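Local coordinates for CBS domain protein (Sulfolobus tokodaii, PDB 2EF7) that is of unknown function but carries a tandem pair of CBS domains, a module that in relatives often binds adenosine nucleotides to regulate a partner, at residues 48-52 with 53-57; 114-117 with 118-121. All blocks are in the same frame, centred on the assembly; numbering follows the deposited sequence.

Interaction 1: residues 48-52 with 53-57; sequences GIITE and RDIVK
T51 and D54 hold each other by a reciprocal pair of bonds where strand 45-51 runs into helix 52-60. In one direction the amide T51 N gives its hydrogen to D54 OD2 at 3.0 Å; the carboxylate takes it on the anti side, 32° out of its plane. In the other, D54 N donates to T51 OG1 over 3.1 Å, which satisfies an amide of the first helical turn. The hydroxyl can do this because chi1 of T51, 60°, sets OG1 between the backbone N and the carbonyl carbon. T51 OG1 also lies 3.2 Å from D54 OD2, a weak pairing at most. T74 OG1 is a further hydrogen-bond partner of OD2, tying the cap to the neighbouring strand 74-75. Regular helical bonding starts at once, I55 N to T51 O (3.2 Å) and V56 N to E52 O (3.0 Å). Apolar packing adds to this: I50 CG2 meets I55 CG1 at 3.8 Å, the two side chains crossing at about a right angle. The E52 carboxylate, through OE2, forms a salt bridge with R53 of the second subunit. With an alanine here instead of D54, T51 N and T74 OG1 would probably lose the acceptor they share, and the turn from strand to helix would be less firmly fixed. The chemistry is that of a capping box: two short side chains serve backbone amides at the junction, D54 N at the first helical turn and T51 N at the end of the strand.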
ATOM      1  N   GLY A  48     -12.166  14.351 -20.684  1.00 25.71           N
ATOM      2  CA  GLY A  48     -12.475  14.602 -19.291  1.00 25.77           C
ATOM      3  C   GLY A  48     -12.809  13.344 -18.520  1.00 23.94           C
ATOM      4  O   GLY A  48     -12.605  12.226 -19.000  1.00 22.60           O
ATOM      5  N   ILE A  49     -13.329  13.538 -17.313  1.00 24.92           N
ATOM      6  CA  ILE A  49     -13.703  12.431 -16.452  1.00 24.12           C
ATOM      7  C   ILE A  49     -14.898  12.819 -15.583  1.00 26.34           C
ATOM      8  O   ILE A  49     -15.036  13.971 -15.177  1.00 24.62           O
ATOM      9  CB  ILE A  49     -12.522  12.019 -15.542  1.00 29.68           C
ATOM     10  CG1 ILE A  49     -12.890  10.772 -14.740  1.00 28.93           C
ATOM     11  CG2 ILE A  49     -12.161  13.158 -14.607  1.00 32.38           C
ATOM     12  CD1 ILE A  49     -11.780  10.295 -13.807  1.00 35.98           C
ATOM     13  N   ILE A  50     -15.764  11.846 -15.329  1.00 23.29           N
ATOM     14  CA  ILE A  50     -16.938  12.053 -14.492  1.00 23.69           C
ATOM     15  C   ILE A  50     -16.861  11.064 -13.336  1.00 26.40           C
ATOM     16  O   ILE A  50     -16.803   9.853 -13.553  1.00 27.95           O
ATOM     17  CB  ILE A  50     -18.251  11.809 -15.280  1.00 26.34           C
ATOM     18  CG1 ILE A  50     -18.461  12.929 -16.304  1.00 28.60           C
ATOM     19  CG2 ILE A  50     -19.428  11.740 -14.321  1.00 21.32           C
ATOM     20  CD1 ILE A  50     -19.613  12.695 -17.273  1.00 23.80           C
ATOM     21  N   THR A  51     -16.828  11.584 -12.111  1.00 23.19           N
ATOM     22  CA  THR A  51     -16.781  10.736 -10.922  1.00 27.02           C
ATOM     23  C   THR A  51     -18.152  10.793 -10.285  1.00 27.21           C
ATOM     24  O   THR A  51     -18.989  11.607 -10.686  1.00 29.14           O
ATOM     25  CB  THR A  51     -15.807  11.263  -9.878  1.00 25.86           C
ATOM     26  OG1 THR A  51     -16.220  12.582  -9.486  1.00 26.96           O
ATOM     27  CG2 THR A  51     -14.386  11.298 -10.436  1.00 30.38           C
ATOM     28  N   GLU A  52     -18.376   9.942  -9.288  1.00 25.70           N
ATOM     29  CA  GLU A  52     -19.659   9.926  -8.593  1.00 29.48           C
ATOM     30  C   GLU A  52     -19.921  11.308  -8.021  1.00 26.04           C
ATOM     31  O   GLU A  52     -21.053  11.781  -8.018  1.00 22.85           O
ATOM     32  CB  GLU A  52     -19.641   8.913  -7.451  1.00 27.63           C
ATOM     33  CG  GLU A  52     -19.293   7.521  -7.896  1.00 35.51           C
ATOM     34  CD  GLU A  52     -19.311   6.543  -6.753  1.00 38.25           C
ATOM     35  OE1 GLU A  52     -18.677   6.834  -5.717  1.00 37.74           O
ATOM     36  OE2 GLU A  52     -19.953   5.484  -6.886  1.00 39.03           O
ATOM     37  N   ARG A  53     -18.861  11.944  -7.531  1.00 24.18           N
ATOM     38  CA  ARG A  53     -18.966  13.271  -6.942  1.00 25.79           C
ATOM     39  C   ARG A  53     -19.386  14.314  -7.973  1.00 29.55           C
ATOM     40  O   ARG A  53     -20.167  15.223  -7.667  1.00 27.02           O
ATOM     41  CB  ARG A  53     -17.638  13.671  -6.305  1.00 33.76           C
ATOM     42  CG  ARG A  53     -17.652  15.051  -5.688  1.00 46.00           C
ATOM     43  CD  ARG A  53     -16.608  15.161  -4.598  1.00 55.65           C
ATOM     44  NE  ARG A  53     -16.742  14.064  -3.641  1.00 64.40           N
ATOM     45  CZ  ARG A  53     -16.111  13.996  -2.475  1.00 64.47           C
ATOM     46  NH1 ARG A  53     -15.291  14.970  -2.101  1.00 69.38           N
ATOM     47  NH2 ARG A  53     -16.294  12.949  -1.683  1.00 63.73           N
ATOM     48  N   ASP A  54     -18.873  14.185  -9.194  1.00 25.01           N
ATOM     49  CA  ASP A  54     -19.235  15.127 -10.242  1.00 23.57           C
ATOM     50  C   ASP A  54     -20.720  15.026 -10.511  1.00 25.51           C
ATOM     51  O   ASP A  54     -21.376  16.034 -10.767  1.00 28.07           O
ATOM     52  CB  ASP A  54     -18.472  14.854 -11.533  1.00 24.30           C
ATOM     53  CG  ASP A  54     -17.004  15.196 -11.419  1.00 39.37           C
ATOM     54  OD1 ASP A  54     -16.688  16.190 -10.731  1.00 31.59           O
ATOM     55  OD2 ASP A  54     -16.175  14.484 -12.029  1.00 39.63           O
ATOM     56  N   ILE A  55     -21.251  13.808 -10.458  1.00 20.84           N
ATOM     57  CA  ILE A  55     -22.672  13.611 -10.686  1.00 23.80           C
ATOM     58  C   ILE A  55     -23.480  14.259  -9.564  1.00 23.48           C
ATOM     59  O   ILE A  55     -24.417  15.010  -9.825  1.00 23.27           O
ATOM     60  CB  ILE A  55     -23.021  12.107 -10.780  1.00 27.66           C
ATOM     61  CG1 ILE A  55     -22.535  11.558 -12.127  1.00 25.87           C
ATOM     62  CG2 ILE A  55     -24.534  11.896 -10.654  1.00 26.59           C
ATOM     63  CD1 ILE A  55     -22.959  10.134 -12.389  1.00 35.26           C
ATOM     64  N   VAL A  56     -23.104  13.984  -8.319  1.00 26.48           N
ATOM     65  CA  VAL A  56     -23.812  14.544  -7.176  1.00 29.60           C
ATOM     66  C   VAL A  56     -23.742  16.063  -7.185  1.00 32.38           C
ATOM     67  O   VAL A  56     -24.714  16.746  -6.882  1.00 28.92           O
ATOM     68  CB  VAL A  56     -23.231  14.026  -5.852  1.00 30.54           C
ATOM     69  CG1 VAL A  56     -23.876  14.766  -4.666  1.00 27.68           C
ATOM     70  CG2 VAL A  56     -23.489  12.543  -5.735  1.00 24.49           C
ATOM     71  N   LYS A  57     -22.584  16.589  -7.547  1.00 31.64           N
ATOM     72  CA  LYS A  57     -22.396  18.023  -7.591  1.00 32.68           C
ATOM     73  C   LYS A  57     -23.348  18.651  -8.611  1.00 34.48           C
ATOM     74  O   LYS A  57     -24.007  19.647  -8.320  1.00 32.04           O
ATOM     75  CB  LYS A  57     -20.941  18.327  -7.950  1.00 42.07           C
ATOM     76  CG  LYS A  57     -20.467  19.710  -7.579  1.00 54.76           C
ATOM     77  CD  LYS A  57     -19.186  19.631  -6.756  1.00 61.30           C
ATOM     78  CE  LYS A  57     -18.047  18.975  -7.528  1.00 63.47           C
ATOM     79  NZ  LYS A  57     -16.791  18.918  -6.720  1.00 59.10           N
TER

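Interaction 2: residues 114-117 with 118-121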
ATOM      1  N   ILE A 114      -3.670   4.690 -16.320  1.00 25.98           N
ATOM      2  CA  ILE A 114      -2.479   4.344 -15.538  1.00 27.39           C
ATOM      3  C   ILE A 114      -2.476   5.209 -14.280  1.00 28.27           C
ATOM      4  O   ILE A 114      -2.739   6.406 -14.348  1.00 26.79           O
ATOM      5  CB  ILE A 114      -1.154   4.597 -16.343  1.00 28.47           C
ATOM      6  CG1 ILE A 114       0.056   4.125 -15.535  1.00 31.44           C
ATOM      7  CG2 ILE A 114      -0.977   6.072 -16.658  1.00 21.91           C
ATOM      8  CD1 ILE A 114       0.556   2.769 -15.928  1.00 28.03           C
ATOM      9  N   SER A 115      -2.183   4.608 -13.131  1.00 28.27           N
ATOM     10  CA  SER A 115      -2.179   5.355 -11.878  1.00 30.55           C
ATOM     11  C   SER A 115      -0.815   5.333 -11.206  1.00 31.14           C
ATOM     12  O   SER A 115       0.038   4.504 -11.519  1.00 26.94           O
ATOM     13  CB  SER A 115      -3.210   4.775 -10.911  1.00 32.61           C
ATOM     14  OG  SER A 115      -2.734   3.560 -10.360  1.00 35.99           O
ATOM     15  N   ILE A 116      -0.628   6.249 -10.265  1.00 34.70           N
ATOM     16  CA  ILE A 116       0.621   6.351  -9.536  1.00 40.32           C
ATOM     17  C   ILE A 116       0.969   5.018  -8.867  1.00 42.36           C
ATOM     18  O   ILE A 116       2.143   4.684  -8.716  1.00 45.29           O
ATOM     19  CB  ILE A 116       0.542   7.468  -8.468  1.00 45.12           C
ATOM     20  CG1 ILE A 116       1.922   7.687  -7.848  1.00 47.24           C
ATOM     21  CG2 ILE A 116      -0.501   7.116  -7.414  1.00 42.20           C
ATOM     22  CD1 ILE A 116       2.951   8.193  -8.838  1.00 44.42           C
ATOM     23  N   ARG A 117      -0.045   4.253  -8.472  1.00 42.09           N
ATOM     24  CA  ARG A 117       0.209   2.960  -7.842  1.00 41.89           C
ATOM     25  C   ARG A 117       0.741   1.973  -8.866  1.00 39.44           C
ATOM     26  O   ARG A 117       1.522   1.076  -8.526  1.00 36.86           O
ATOM     27  CB  ARG A 117      -1.060   2.391  -7.199  1.00 45.65           C
ATOM     28  CG  ARG A 117      -1.604   3.207  -6.037  1.00 57.72           C
ATOM     29  CD  ARG A 117      -0.511   3.573  -5.038  1.00 62.68           C
ATOM     30  NE  ARG A 117      -1.061   4.216  -3.845  1.00 72.47           N
ATOM     31  CZ  ARG A 117      -0.365   4.996  -3.021  1.00 77.50           C
ATOM     32  NH1 ARG A 117       0.917   5.244  -3.258  1.00 80.26           N
ATOM     33  NH2 ARG A 117      -0.952   5.527  -1.955  1.00 82.90           N
ATOM     34  N   ASP A 118       0.305   2.122 -10.118  1.00 35.06           N
ATOM     35  CA  ASP A 118       0.777   1.237 -11.179  1.00 33.01           C
ATOM     36  C   ASP A 118       2.271   1.495 -11.367  1.00 31.05           C
ATOM     37  O   ASP A 118       3.040   0.575 -11.639  1.00 27.39           O
ATOM     38  CB  ASP A 118       0.055   1.511 -12.501  1.00 33.73           C
ATOM     39  CG  ASP A 118      -1.391   1.064 -12.485  1.00 41.97           C
ATOM     40  OD1 ASP A 118      -1.660  -0.081 -12.053  1.00 42.99           O
ATOM     41  OD2 ASP A 118      -2.258   1.852 -12.922  1.00 32.85           O
ATOM     42  N   ILE A 119       2.666   2.758 -11.215  1.00 29.78           N
ATOM     43  CA  ILE A 119       4.060   3.156 -11.374  1.00 32.18           C
ATOM     44  C   ILE A 119       4.981   2.549 -10.315  1.00 32.50           C
ATOM     45  O   ILE A 119       6.035   2.010 -10.642  1.00 34.85           O
ATOM     46  CB  ILE A 119       4.191   4.693 -11.369  1.00 33.57           C
ATOM     47  CG1 ILE A 119       3.422   5.262 -12.572  1.00 41.09           C
ATOM     48  CG2 ILE A 119       5.663   5.098 -11.419  1.00 25.51           C
ATOM     49  CD1 ILE A 119       3.503   6.760 -12.715  1.00 45.51           C
ATOM     50  N   THR A 120       4.585   2.626  -9.051  1.00 34.98           N
ATOM     51  CA  THR A 120       5.407   2.049  -7.987  1.00 39.72           C
ATOM     52  C   THR A 120       5.457   0.527  -8.091  1.00 38.93           C
ATOM     53  O   THR A 120       6.451  -0.089  -7.708  1.00 44.13           O
ATOM     54  CB  THR A 120       4.890   2.440  -6.592  1.00 38.16           C
ATOM     55  OG1 THR A 120       3.487   2.171  -6.506  1.00 44.48           O
ATOM     56  CG2 THR A 120       5.148   3.912  -6.328  1.00 39.89           C
ATOM     57  N   ARG A 121       4.390  -0.083  -8.598  1.00 35.81           N
ATOM     58  CA  ARG A 121       4.379  -1.532  -8.758  1.00 37.01           C
ATOM     59  C   ARG A 121       5.397  -1.903  -9.832  1.00 39.39           C
ATOM     60  O   ARG A 121       6.102  -2.907  -9.712  1.00 39.47           O
ATOM     61  CB  ARG A 121       2.990  -2.038  -9.173  1.00 42.61           C
ATOM     62  CG  ARG A 121       2.959  -3.538  -9.460  1.00 37.53           C
ATOM     63  CD  ARG A 121       1.541  -4.087  -9.626  1.00 49.18           C
ATOM     64  NE  ARG A 121       0.984  -3.907 -10.967  1.00 53.83           N
ATOM     65  CZ  ARG A 121       0.272  -2.856 -11.356  1.00 53.59           C
ATOM     66  NH1 ARG A 121       0.019  -1.871 -10.506  1.00 59.68           N
ATOM     67  NH2 ARG A 121      -0.197  -2.792 -12.597  1.00 51.63           N
TER
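S115 and D118 exchange bonds across the start of helix 116-126. Among the polar contacts, S115 N donates to D118 OD2 at 2.8 Å, 18° out of the carboxylate plane on its anti side. The return bond, D118 N to S115 OG, is weak at 3.4 Å, and OG also makes a weak bond to OD2. Along the backbone, I119 N bonds to S115 O. R117 O accepts twice from the same face, from R121 N and, at 3.0 Å, from T120 OG1, which sits above the carbonyl plane. The charged contact uses the other oxygen of the aspartate: R121 NH1 and NH2 both hold D118 OD1, at 2.9 and 3.1 Å, with OD1 at the edge of the guanidinium. A bend at chi3 (83°) curls the arginine back to it. Among apolar contacts, I114 CD1 lies 3.7 Å from D118 CB. I116 CD1 approaches I119 CD1 at 4.2 Å, and M93 of helix 86-96 packs on both I114 and I119. The S115 and D118 pair is a capping box, here at the passage from the last strand to the last helix of the second CBS domain.

How the interactions relate
Interactions 1 and 2 show one structural solution used twice, once in each CBS domain of the tandem pair. Both lie where a strand ends and a helix begins, with a hydroxyl residue at the N-cap and an aspartate three residues later, T51 with D54 and S115 with D118. They do not touch: their centres are 23 Å apart and their nearest atoms about 10 Å. The surroundings differ, since helix 52-60 packs on the second subunit and helix 116-126 on the third. In CBS pairs that bind nucleotides, an aspartate at this helix start often contacts the ribose, so D54 and D118 may border ligand sites, although no bound ligand establishes this here.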